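Local coordinates for uncharacterized protein MG296 homolog (Mycoplasma pneumoniae, PDB 2I15) that is of unknown function but forms an all-helical fold of the Mg296 family, whose helices pack closely against those of a second subunit, at residues A[38-43]-A[49-54]; A[66-71]-A[104-109]; A[98-103]-A[120-125]. All blocks are in the same frame, centred on the assembly; numbering follows the deposited sequence.

Contact 1: residues A[38-43]-A[49-54]; sequences LEREQS and EDDDYD
Arg40 and Glu41 meet residues 49-54 where the C-terminal end of helix 27-41 packs against the loop that leads to helix 57-75 in an all-alpha fold. Arg40 begins with CG anti to its own nitrogen (chi1 -170°) and runs extended from CG to NE, past Asp50 and across Asp51. Its CB makes no close approach, but CG passes Asp50 OD1 at 3.9 Å. Next comes NE, 3.8 Å from Asp51 N. Beyond that, the guanidinium lies with one face over the backbone: Asp51 N stands above its centre, 3.5 Å from Arg40 CZ. NH1 reaches Asp51 CB at 3.3 Å, and NH2 comes within 3.0 Å of Glu49 O, approaching obliquely. The carboxylates of Asp50 and Asp51 sit well out of the guanidinium plane, so they offer charge without a directed N-H.

Glu41 behaves differently. Bent at chi2 (71°), its side chain crosses that of Asp52 at about a right angle, though the carboxylate planes are only moderately tilted, and Glu41 OE2 lies 3.2 Å from Asp52 OD1. Glu41 OE1 lies 3.1 Å from the carbonyl oxygen Asp51 O, with the carboxylates of Asp50 and Asp54 also close and Asp55 adding another acid. Such crowding may favour protonation of one of these groups, but the short acid-acid distances are doubtful, because this part of the loop is poorly ordered and strained in the model. A second subunit borders this surface: Tyr53 stacks with its Phe34, and Tyr53 O accepts a bond from its Asn35. Within the loop, Tyr53 N, shared with Asp55 OD1, gives a 2.9 Å bond to Asp52 OD1, met on the anti lone pair facing away from OD2 at an N-H...O angle of 145°.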
loop_
_atom_site.group_PDB
_atom_site.type_symbol
_atom_site.label_atom_id
_atom_site.label_comp_id
_atom_site.label_asym_id
_atom_site.label_seq_id
_atom_site.Cartn_x
_atom_site.Cartn_y
_atom_site.Cartn_z
ATOM N N LEU A 38 12.665 -21.967 -13.248
ATOM C CA LEU A 38 13.314 -22.829 -12.256
ATOM C C LEU A 38 13.976 -21.989 -11.171
ATOM O O LEU A 38 13.614 -22.068 -9.996
ATOM C CB LEU A 38 14.378 -23.705 -12.945
ATOM C CG LEU A 38 14.413 -25.209 -12.681
ATOM C CD1 LEU A 38 15.868 -25.705 -12.769
ATOM C CD2 LEU A 38 13.811 -25.539 -11.305
ATOM N N GLU A 39 14.954 -21.189 -11.583
ATOM C CA GLU A 39 15.681 -20.341 -10.663
ATOM C C GLU A 39 14.686 -19.579 -9.796
ATOM O O GLU A 39 14.962 -19.271 -8.637
ATOM C CB GLU A 39 16.564 -19.375 -11.457
ATOM C CG GLU A 39 17.071 -18.160 -10.696
ATOM C CD GLU A 39 17.687 -17.108 -11.622
ATOM O OE1 GLU A 39 17.040 -16.741 -12.637
ATOM O OE2 GLU A 39 18.815 -16.650 -11.332
ATOM N N ARG A 40 13.523 -19.290 -10.363
ATOM C CA ARG A 40 12.484 -18.550 -9.663
ATOM C C ARG A 40 11.756 -19.411 -8.639
ATOM O O ARG A 40 11.414 -18.952 -7.554
ATOM C CB ARG A 40 11.472 -18.006 -10.669
ATOM C CG ARG A 40 10.505 -17.041 -10.054
ATOM C CD ARG A 40 9.430 -16.583 -11.018
ATOM N NE ARG A 40 8.505 -15.682 -10.343
ATOM C CZ ARG A 40 7.360 -15.255 -10.860
ATOM N NH1 ARG A 40 6.991 -15.641 -12.075
ATOM N NH2 ARG A 40 6.574 -14.454 -10.150
ATOM N N GLU A 41 11.530 -20.665 -9.002
ATOM C CA GLU A 41 10.836 -21.615 -8.153
ATOM C C GLU A 41 11.657 -22.027 -6.941
ATOM O O GLU A 41 11.110 -22.287 -5.857
ATOM C CB GLU A 41 10.510 -22.865 -8.964
ATOM C CG GLU A 41 9.690 -23.890 -8.205
ATOM C CD GLU A 41 8.263 -23.428 -7.986
ATOM O OE1 GLU A 41 7.926 -22.277 -8.380
ATOM O OE2 GLU A 41 7.479 -24.225 -7.421
ATOM N N GLN A 42 12.973 -22.081 -7.138
ATOM C CA GLN A 42 13.908 -22.517 -6.108
ATOM C C GLN A 42 14.628 -21.451 -5.263
ATOM O O GLN A 42 15.646 -21.755 -4.639
ATOM C CB GLN A 42 14.943 -23.441 -6.763
ATOM C CG GLN A 42 14.311 -24.514 -7.631
ATOM C CD GLN A 42 15.322 -25.390 -8.341
ATOM O OE1 GLN A 42 15.045 -26.547 -8.632
ATOM N NE2 GLN A 42 16.491 -24.837 -8.643
ATOM N N SER A 43 14.114 -20.222 -5.225
ATOM C CA SER A 43 14.746 -19.170 -4.427
ATOM C C SER A 43 14.455 -19.298 -2.929
ATOM O O SER A 43 15.275 -18.903 -2.093
ATOM C CB SER A 43 14.314 -17.786 -4.915
ATOM O OG SER A 43 13.357 -17.865 -5.957
ATOM N N GLU A 49 4.602 -14.574 -4.054
ATOM C CA GLU A 49 4.510 -13.831 -5.315
ATOM C C GLU A 49 5.096 -14.740 -6.370
ATOM O O GLU A 49 5.136 -14.431 -7.566
ATOM C CB GLU A 49 5.361 -12.573 -5.255
ATOM C CG GLU A 49 5.017 -11.725 -4.059
ATOM C CD GLU A 49 4.202 -10.537 -4.456
ATOM O OE1 GLU A 49 4.817 -9.499 -4.779
ATOM O OE2 GLU A 49 2.960 -10.659 -4.485
ATOM N N ASP A 50 5.581 -15.861 -5.873
ATOM C CA ASP A 50 6.229 -16.860 -6.662
ATOM C C ASP A 50 5.282 -17.557 -7.575
ATOM O O ASP A 50 4.333 -18.192 -7.089
ATOM C CB ASP A 50 6.867 -17.896 -5.725
ATOM C CG ASP A 50 8.231 -18.318 -6.170
ATOM O OD1 ASP A 50 8.373 -18.794 -7.317
ATOM O OD2 ASP A 50 9.164 -18.179 -5.354
ATOM N N ASP A 51 5.497 -17.433 -8.889
ATOM C CA ASP A 51 4.656 -18.230 -9.750
ATOM C C ASP A 51 5.296 -19.444 -9.108
ATOM O O ASP A 51 6.502 -19.700 -9.243
ATOM C CB ASP A 51 5.022 -18.132 -11.230
ATOM C CG ASP A 51 4.117 -18.967 -12.090
ATOM O OD1 ASP A 51 4.430 -19.158 -13.286
ATOM O OD2 ASP A 51 3.089 -19.442 -11.571
ATOM N N ASP A 52 4.491 -20.140 -8.331
ATOM C CA ASP A 52 4.955 -21.277 -7.564
ATOM C C ASP A 52 3.603 -21.900 -7.464
ATOM O O ASP A 52 2.675 -21.387 -8.083
ATOM C CB ASP A 52 5.437 -20.727 -6.209
ATOM C CG ASP A 52 6.337 -21.675 -5.434
ATOM O OD1 ASP A 52 5.894 -22.777 -5.072
ATOM O OD2 ASP A 52 7.499 -21.296 -5.160
ATOM N N TYR A 53 3.441 -22.948 -6.676
ATOM C CA TYR A 53 2.141 -23.589 -6.648
ATOM C C TYR A 53 2.187 -24.289 -7.998
ATOM O O TYR A 53 1.194 -24.363 -8.714
ATOM C CB TYR A 53 1.025 -22.538 -6.592
ATOM C CG TYR A 53 0.942 -21.813 -5.276
ATOM C CD1 TYR A 53 2.017 -21.086 -4.786
ATOM C CD2 TYR A 53 -0.214 -21.867 -4.509
ATOM C CE1 TYR A 53 1.938 -20.436 -3.569
ATOM C CE2 TYR A 53 -0.302 -21.219 -3.292
ATOM C CZ TYR A 53 0.774 -20.516 -2.827
ATOM O OH TYR A 53 0.703 -19.924 -1.590
ATOM N N ASP A 54 3.405 -24.725 -8.325
ATOM C CA ASP A 54 3.745 -25.494 -9.509
ATOM C C ASP A 54 4.044 -26.875 -8.931
ATOM O O ASP A 54 3.605 -27.906 -9.427
ATOM C CB ASP A 54 5.008 -24.934 -10.159
ATOM C CG ASP A 54 4.743 -23.671 -10.953
ATOM O OD1 ASP A 54 3.658 -23.585 -11.588
ATOM O OD2 ASP A 54 5.623 -22.771 -10.946
#

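Contact 2: residues A[66-71]-A[104-109]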
loop_
_atom_site.group_PDB
_atom_site.type_symbol
_atom_site.label_atom_id
_atom_site.label_comp_id
_atom_site.label_asym_id
_atom_site.label_seq_id
_atom_site.Cartn_x
_atom_site.Cartn_y
_atom_site.Cartn_z
ATOM N N ASP A 66 5.298 -22.785 6.633
ATOM C CA ASP A 66 6.705 -22.475 6.872
ATOM C C ASP A 66 6.945 -20.970 6.738
ATOM O O ASP A 66 7.250 -20.281 7.728
ATOM C CB ASP A 66 7.588 -23.229 5.871
ATOM C CG ASP A 66 8.487 -24.237 6.538
ATOM O OD1 ASP A 66 9.336 -23.814 7.353
ATOM O OD2 ASP A 66 8.357 -25.454 6.261
ATOM N N ALA A 67 6.773 -20.480 5.508
ATOM C CA ALA A 67 6.966 -19.075 5.121
ATOM C C ALA A 67 6.119 -18.046 5.887
ATOM O O ALA A 67 6.463 -16.875 5.903
ATOM C CB ALA A 67 6.736 -18.929 3.614
ATOM N N PHE A 68 5.007 -18.480 6.485
ATOM C CA PHE A 68 4.147 -17.601 7.298
ATOM C C PHE A 68 4.872 -17.324 8.593
ATOM O O PHE A 68 4.937 -16.186 9.063
ATOM C CB PHE A 68 2.819 -18.277 7.654
ATOM C CG PHE A 68 1.728 -18.073 6.646
ATOM C CD1 PHE A 68 0.677 -18.983 6.565
ATOM C CD2 PHE A 68 1.743 -16.984 5.781
ATOM C CE1 PHE A 68 -0.339 -18.811 5.628
ATOM C CE2 PHE A 68 0.735 -16.806 4.844
ATOM C CZ PHE A 68 -0.309 -17.723 4.766
ATOM N N PHE A 69 5.412 -18.391 9.169
ATOM C CA PHE A 69 6.157 -18.294 10.408
ATOM C C PHE A 69 7.314 -17.349 10.179
ATOM O O PHE A 69 7.629 -16.520 11.032
ATOM C CB PHE A 69 6.673 -19.668 10.818
ATOM C CG PHE A 69 5.624 -20.550 11.418
ATOM C CD1 PHE A 69 5.977 -21.766 11.992
ATOM C CD2 PHE A 69 4.288 -20.154 11.443
ATOM C CE1 PHE A 69 5.014 -22.581 12.591
ATOM C CE2 PHE A 69 3.314 -20.960 12.036
ATOM C CZ PHE A 69 3.677 -22.176 12.613
ATOM N N ILE A 70 7.936 -17.465 9.014
ATOM C CA ILE A 70 9.048 -16.596 8.693
ATOM C C ILE A 70 8.594 -15.155 8.381
ATOM O O ILE A 70 9.290 -14.203 8.721
ATOM C CB ILE A 70 9.873 -17.195 7.529
ATOM C CG1 ILE A 70 10.873 -18.203 8.103
ATOM C CG2 ILE A 70 10.591 -16.092 6.747
ATOM C CD1 ILE A 70 11.660 -18.969 7.064
ATOM N N SER A 71 7.438 -14.992 7.739
ATOM C CA SER A 71 6.945 -13.654 7.425
ATOM C C SER A 71 6.675 -12.953 8.753
ATOM O O SER A 71 7.083 -11.813 8.969
ATOM C CB SER A 71 5.640 -13.727 6.619
ATOM O OG SER A 71 5.096 -12.441 6.340
ATOM N N THR A 104 -1.300 -9.978 0.437
ATOM C CA THR A 104 -2.404 -9.410 -0.336
ATOM C C THR A 104 -2.970 -10.317 -1.447
ATOM O O THR A 104 -4.177 -10.561 -1.506
ATOM C CB THR A 104 -1.958 -8.040 -0.923
ATOM O OG1 THR A 104 -2.771 -6.995 -0.375
ATOM C CG2 THR A 104 -2.089 -8.023 -2.431
ATOM N N LEU A 105 -2.092 -10.817 -2.315
ATOM C CA LEU A 105 -2.489 -11.668 -3.429
ATOM C C LEU A 105 -2.996 -13.012 -2.890
ATOM O O LEU A 105 -3.938 -13.600 -3.425
ATOM C CB LEU A 105 -1.290 -11.885 -4.358
ATOM C CG LEU A 105 -1.415 -12.381 -5.806
ATOM C CD1 LEU A 105 -2.304 -13.595 -5.881
ATOM C CD2 LEU A 105 -1.942 -11.283 -6.667
ATOM N N PHE A 106 -2.361 -13.473 -1.813
ATOM C CA PHE A 106 -2.700 -14.720 -1.126
ATOM C C PHE A 106 -4.116 -14.601 -0.564
ATOM O O PHE A 106 -4.938 -15.504 -0.709
ATOM C CB PHE A 106 -1.724 -14.930 0.030
ATOM C CG PHE A 106 -1.839 -16.268 0.707
ATOM C CD1 PHE A 106 -1.101 -17.357 0.263
ATOM C CD2 PHE A 106 -2.674 -16.432 1.803
ATOM C CE1 PHE A 106 -1.189 -18.585 0.905
ATOM C CE2 PHE A 106 -2.769 -17.663 2.452
ATOM C CZ PHE A 106 -2.025 -18.733 1.998
ATOM N N ILE A 107 -4.395 -13.462 0.058
ATOM C CA ILE A 107 -5.686 -13.202 0.681
ATOM C C ILE A 107 -6.874 -13.139 -0.285
ATOM O O ILE A 107 -7.979 -13.563 0.070
ATOM C CB ILE A 107 -5.581 -11.926 1.507
ATOM C CG1 ILE A 107 -4.558 -12.166 2.630
ATOM C CG2 ILE A 107 -6.950 -11.540 2.087
ATOM C CD1 ILE A 107 -4.180 -10.938 3.374
ATOM N N SER A 108 -6.658 -12.619 -1.496
ATOM C CA SER A 108 -7.732 -12.531 -2.493
ATOM C C SER A 108 -8.090 -13.929 -2.974
ATOM O O SER A 108 -9.263 -14.258 -3.127
ATOM C CB SER A 108 -7.305 -11.687 -3.698
ATOM O OG SER A 108 -7.151 -10.327 -3.347
ATOM N N ALA A 109 -7.068 -14.749 -3.221
ATOM C CA ALA A 109 -7.268 -16.127 -3.669
ATOM C C ALA A 109 -8.136 -16.851 -2.643
ATOM O O ALA A 109 -9.105 -17.540 -2.985
ATOM C CB ALA A 109 -5.942 -16.831 -3.796
#
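The 2.8 Å backbone bond from Ser71 N to Ala67 O belongs to the helical turn from which Phe68 reaches across to Phe106, a clear example of a T-shaped (edge-to-face) aromatic pair and the only touch between residues 66-71 and 104-109. The backbones stay well apart, 11.2 Å between the CA atoms of Phe68 and Phe106, and the two rings span the distance from opposite directions. On Phe106, CG is anti to the backbone nitrogen (chi1 -172°), which directs the ring toward helix 57-75, and chi2 (89°) sets its face. Phe68 supplies the edge. Its leading atom, CZ, stands above the CE2-CZ rim of that face, 3.4 Å from Phe106 CE2 and just as near Phe106 CZ, while the far side of the Phe106 ring is more distant. With the ring planes at 81° and centroids 5.1 Å apart, the slightly positive hydrogens on the Phe68 rim would meet the electron-rich face of Phe106. Both residues are buried.

Other aromatic groups extend the cluster: Tyr48 lies nearly parallel to Phe68, and Phe30 of the second subunit makes a further edge-to-face pair with Phe106. The pair thus joins helix 57-75 to the kinked middle of helix 92-113, with Phe99 and Leu103 of the latter also packed on Phe68, and Val18 of the second subunit covering it as well.

Contact 3: residues A[98-103]-A[120-125]; sequences SFYEAL and RYHQQL
Two different first torsions bring Tyr100 and His122 together: Tyr100 swings CG anti to its backbone nitrogen (chi1 167°), directing the ring at helix 120-128, whereas His122 keeps CG beside its own nitrogen and leans its imidazole back to the phenol. The side chains cross at about a right angle and meet rim to rim, with neither ring over the face of the other and planes at 89°. His122 ND1 lies near the plane of the Tyr100 ring, at its hydroxyl end, and donates to Tyr100 OH over 2.9 Å. That bond is weak because it is strongly bent, 121° at the hydrogen. Beside it, Tyr100 CE1 comes within 3.6 Å of the same His122 ND1.

Each polar end has a stronger partner elsewhere. Tyr100 OH is also bonded to the backbone N of Val134 in the C-terminal tail, and His122 NE2 to Ser108 OG on helix 92-113, so the imidazole is held at both nitrogens and its rotation is probably fixed. Further back along the phenol, Leu125 adds an apolar touch, its CD1 resting 4.0 Å from Tyr100 CD1. All three residues are buried, and Phe17 of the second subunit packs on Leu125.

The example shows two consecutive helices of an all-alpha fold joined by a short loop: helices 92-113 and 120-128 meet through a weak His-Tyr hydrogen bond and the touch of Leu125, alongside the His122-Ser108 bond, and the C-terminal tail is fastened to the same tyrosine.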
loop_
_atom_site.group_PDB
_atom_site.type_symbol
_atom_site.label_atom_id
_atom_site.label_comp_id
_atom_site.label_asym_id
_atom_site.label_seq_id
_atom_site.Cartn_x
_atom_site.Cartn_y
_atom_site.Cartn_z
ATOM N N SER A 98 2.792 -4.836 7.506
ATOM C CA SER A 98 3.794 -5.517 6.676
ATOM C C SER A 98 3.467 -6.982 6.392
ATOM O O SER A 98 3.741 -7.472 5.301
ATOM C CB SER A 98 5.161 -5.431 7.336
ATOM O OG SER A 98 5.519 -4.077 7.547
ATOM N N PHE A 99 2.898 -7.682 7.373
ATOM C CA PHE A 99 2.510 -9.080 7.209
ATOM C C PHE A 99 1.394 -9.152 6.160
ATOM O O PHE A 99 1.387 -10.036 5.293
ATOM C CB PHE A 99 1.970 -9.639 8.517
ATOM C CG PHE A 99 1.684 -11.120 8.477
ATOM C CD1 PHE A 99 2.710 -12.041 8.652
ATOM C CD2 PHE A 99 0.380 -11.594 8.290
ATOM C CE1 PHE A 99 2.453 -13.413 8.652
ATOM C CE2 PHE A 99 0.113 -12.970 8.288
ATOM C CZ PHE A 99 1.153 -13.877 8.468
ATOM N N TYR A 100 0.473 -8.196 6.223
ATOM C CA TYR A 100 -0.640 -8.154 5.287
ATOM C C TYR A 100 -0.204 -7.741 3.882
ATOM O O TYR A 100 -0.589 -8.372 2.892
ATOM C CB TYR A 100 -1.719 -7.166 5.763
ATOM C CG TYR A 100 -2.764 -6.843 4.692
ATOM C CD1 TYR A 100 -3.850 -7.690 4.457
ATOM C CD2 TYR A 100 -2.644 -5.693 3.898
ATOM C CE1 TYR A 100 -4.797 -7.395 3.465
ATOM C CE2 TYR A 100 -3.579 -5.392 2.906
ATOM C CZ TYR A 100 -4.645 -6.243 2.694
ATOM O OH TYR A 100 -5.572 -5.924 1.718
ATOM N N GLU A 101 0.572 -6.671 3.785
ATOM C CA GLU A 101 0.979 -6.195 2.477
ATOM C C GLU A 101 1.741 -7.242 1.667
ATOM O O GLU A 101 1.816 -7.159 0.435
ATOM C CB GLU A 101 1.780 -4.898 2.627
ATOM C CG GLU A 101 1.023 -3.826 3.415
ATOM C CD GLU A 101 1.603 -2.440 3.253
ATOM O OE1 GLU A 101 2.837 -2.304 3.393
ATOM O OE2 GLU A 101 0.822 -1.492 2.998
ATOM N N ALA A 102 2.255 -8.255 2.356
ATOM C CA ALA A 102 2.987 -9.338 1.699
ATOM C C ALA A 102 2.035 -10.472 1.299
ATOM O O ALA A 102 2.328 -11.241 0.391
ATOM C CB ALA A 102 4.079 -9.880 2.626
ATOM N N LEU A 103 0.886 -10.559 1.961
ATOM C CA LEU A 103 -0.058 -11.638 1.689
ATOM C C LEU A 103 -1.275 -11.236 0.850
ATOM O O LEU A 103 -2.156 -12.052 0.566
ATOM C CB LEU A 103 -0.508 -12.249 3.030
ATOM C CG LEU A 103 0.658 -12.815 3.857
ATOM C CD1 LEU A 103 0.184 -13.284 5.185
ATOM C CD2 LEU A 103 1.312 -13.969 3.077
ATOM N N ARG A 120 -14.706 -7.547 0.514
ATOM C CA ARG A 120 -15.295 -7.623 1.855
ATOM C C ARG A 120 -14.365 -8.464 2.740
ATOM O O ARG A 120 -14.128 -8.149 3.920
ATOM C CB ARG A 120 -16.687 -8.252 1.837
ATOM C CG ARG A 120 -17.337 -8.221 3.217
ATOM C CD ARG A 120 -18.602 -9.067 3.282
ATOM N NE ARG A 120 -19.778 -8.249 3.560
ATOM C CZ ARG A 120 -20.220 -7.282 2.763
ATOM N NH1 ARG A 120 -19.582 -7.014 1.630
ATOM N NH2 ARG A 120 -21.298 -6.585 3.099
ATOM N N TYR A 121 -13.818 -9.521 2.146
ATOM C CA TYR A 121 -12.903 -10.406 2.851
ATOM C C TYR A 121 -11.775 -9.522 3.388
ATOM O O TYR A 121 -11.501 -9.484 4.599
ATOM C CB TYR A 121 -12.346 -11.453 1.877
ATOM C CG TYR A 121 -11.639 -12.613 2.541
ATOM C CD1 TYR A 121 -12.339 -13.509 3.338
ATOM C CD2 TYR A 121 -10.271 -12.811 2.374
ATOM C CE1 TYR A 121 -11.703 -14.578 3.944
ATOM C CE2 TYR A 121 -9.621 -13.883 2.979
ATOM C CZ TYR A 121 -10.349 -14.757 3.769
ATOM O OH TYR A 121 -9.717 -15.803 4.400
ATOM N N HIS A 122 -11.135 -8.810 2.466
ATOM C CA HIS A 122 -10.040 -7.913 2.793
ATOM C C HIS A 122 -10.413 -6.895 3.867
ATOM O O HIS A 122 -9.637 -6.631 4.790
ATOM C CB HIS A 122 -9.601 -7.152 1.543
ATOM C CG HIS A 122 -8.645 -7.909 0.681
ATOM N ND1 HIS A 122 -7.324 -8.057 1.004
ATOM C CD2 HIS A 122 -8.838 -8.553 -0.492
ATOM C CE1 HIS A 122 -6.722 -8.771 0.060
ATOM N NE2 HIS A 122 -7.619 -9.079 -0.849
ATOM N N GLN A 123 -11.599 -6.314 3.739
ATOM C CA GLN A 123 -12.063 -5.309 4.691
ATOM C C GLN A 123 -12.291 -5.871 6.091
ATOM O O GLN A 123 -11.927 -5.236 7.082
ATOM C CB GLN A 123 -13.317 -4.641 4.135
ATOM C CG GLN A 123 -12.985 -3.796 2.921
ATOM C CD GLN A 123 -14.212 -3.307 2.160
ATOM O OE1 GLN A 123 -15.316 -3.835 2.326
ATOM N NE2 GLN A 123 -14.014 -2.307 1.299
ATOM N N GLN A 124 -12.873 -7.062 6.179
ATOM C CA GLN A 124 -13.086 -7.673 7.481
ATOM C C GLN A 124 -11.698 -7.851 8.100
ATOM O O GLN A 124 -11.440 -7.457 9.245
ATOM C CB GLN A 124 -13.795 -9.014 7.307
ATOM C CG GLN A 124 -15.110 -8.889 6.567
ATOM C CD GLN A 124 -15.773 -10.233 6.292
ATOM O OE1 GLN A 124 -15.170 -11.135 5.696
ATOM N NE2 GLN A 124 -17.025 -10.368 6.720
ATOM N N LEU A 125 -10.798 -8.412 7.298
ATOM C CA LEU A 125 -9.415 -8.651 7.702
ATOM C C LEU A 125 -8.860 -7.425 8.423
ATOM O O LEU A 125 -8.389 -7.523 9.556
ATOM C CB LEU A 125 -8.557 -8.939 6.465
ATOM C CG LEU A 125 -7.095 -9.411 6.556
ATOM C CD1 LEU A 125 -6.254 -8.520 7.487
ATOM C CD2 LEU A 125 -7.077 -10.846 7.018
#

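The three contacts step through the fold from the loop after helix 27-41 to the C-terminal helix. Contacts 1 and 2, with centres about 14 Å apart, are in series along the chain and meet where Tyr53 OH packs 3.4 Å from Phe106 CE1. Contacts 2 and 3 are closer, about 10 Å between centres, and share helix 92-113; the probable hydrogen bond of Ser108 with His122 ties them, and Ser71 OG packs 3.3 Å from Phe99 CD1. Contacts 1 and 3 do not touch, their nearest atoms being about 5 Å apart. All three also touch the second subunit; no active site or ligand is known to which they could be related.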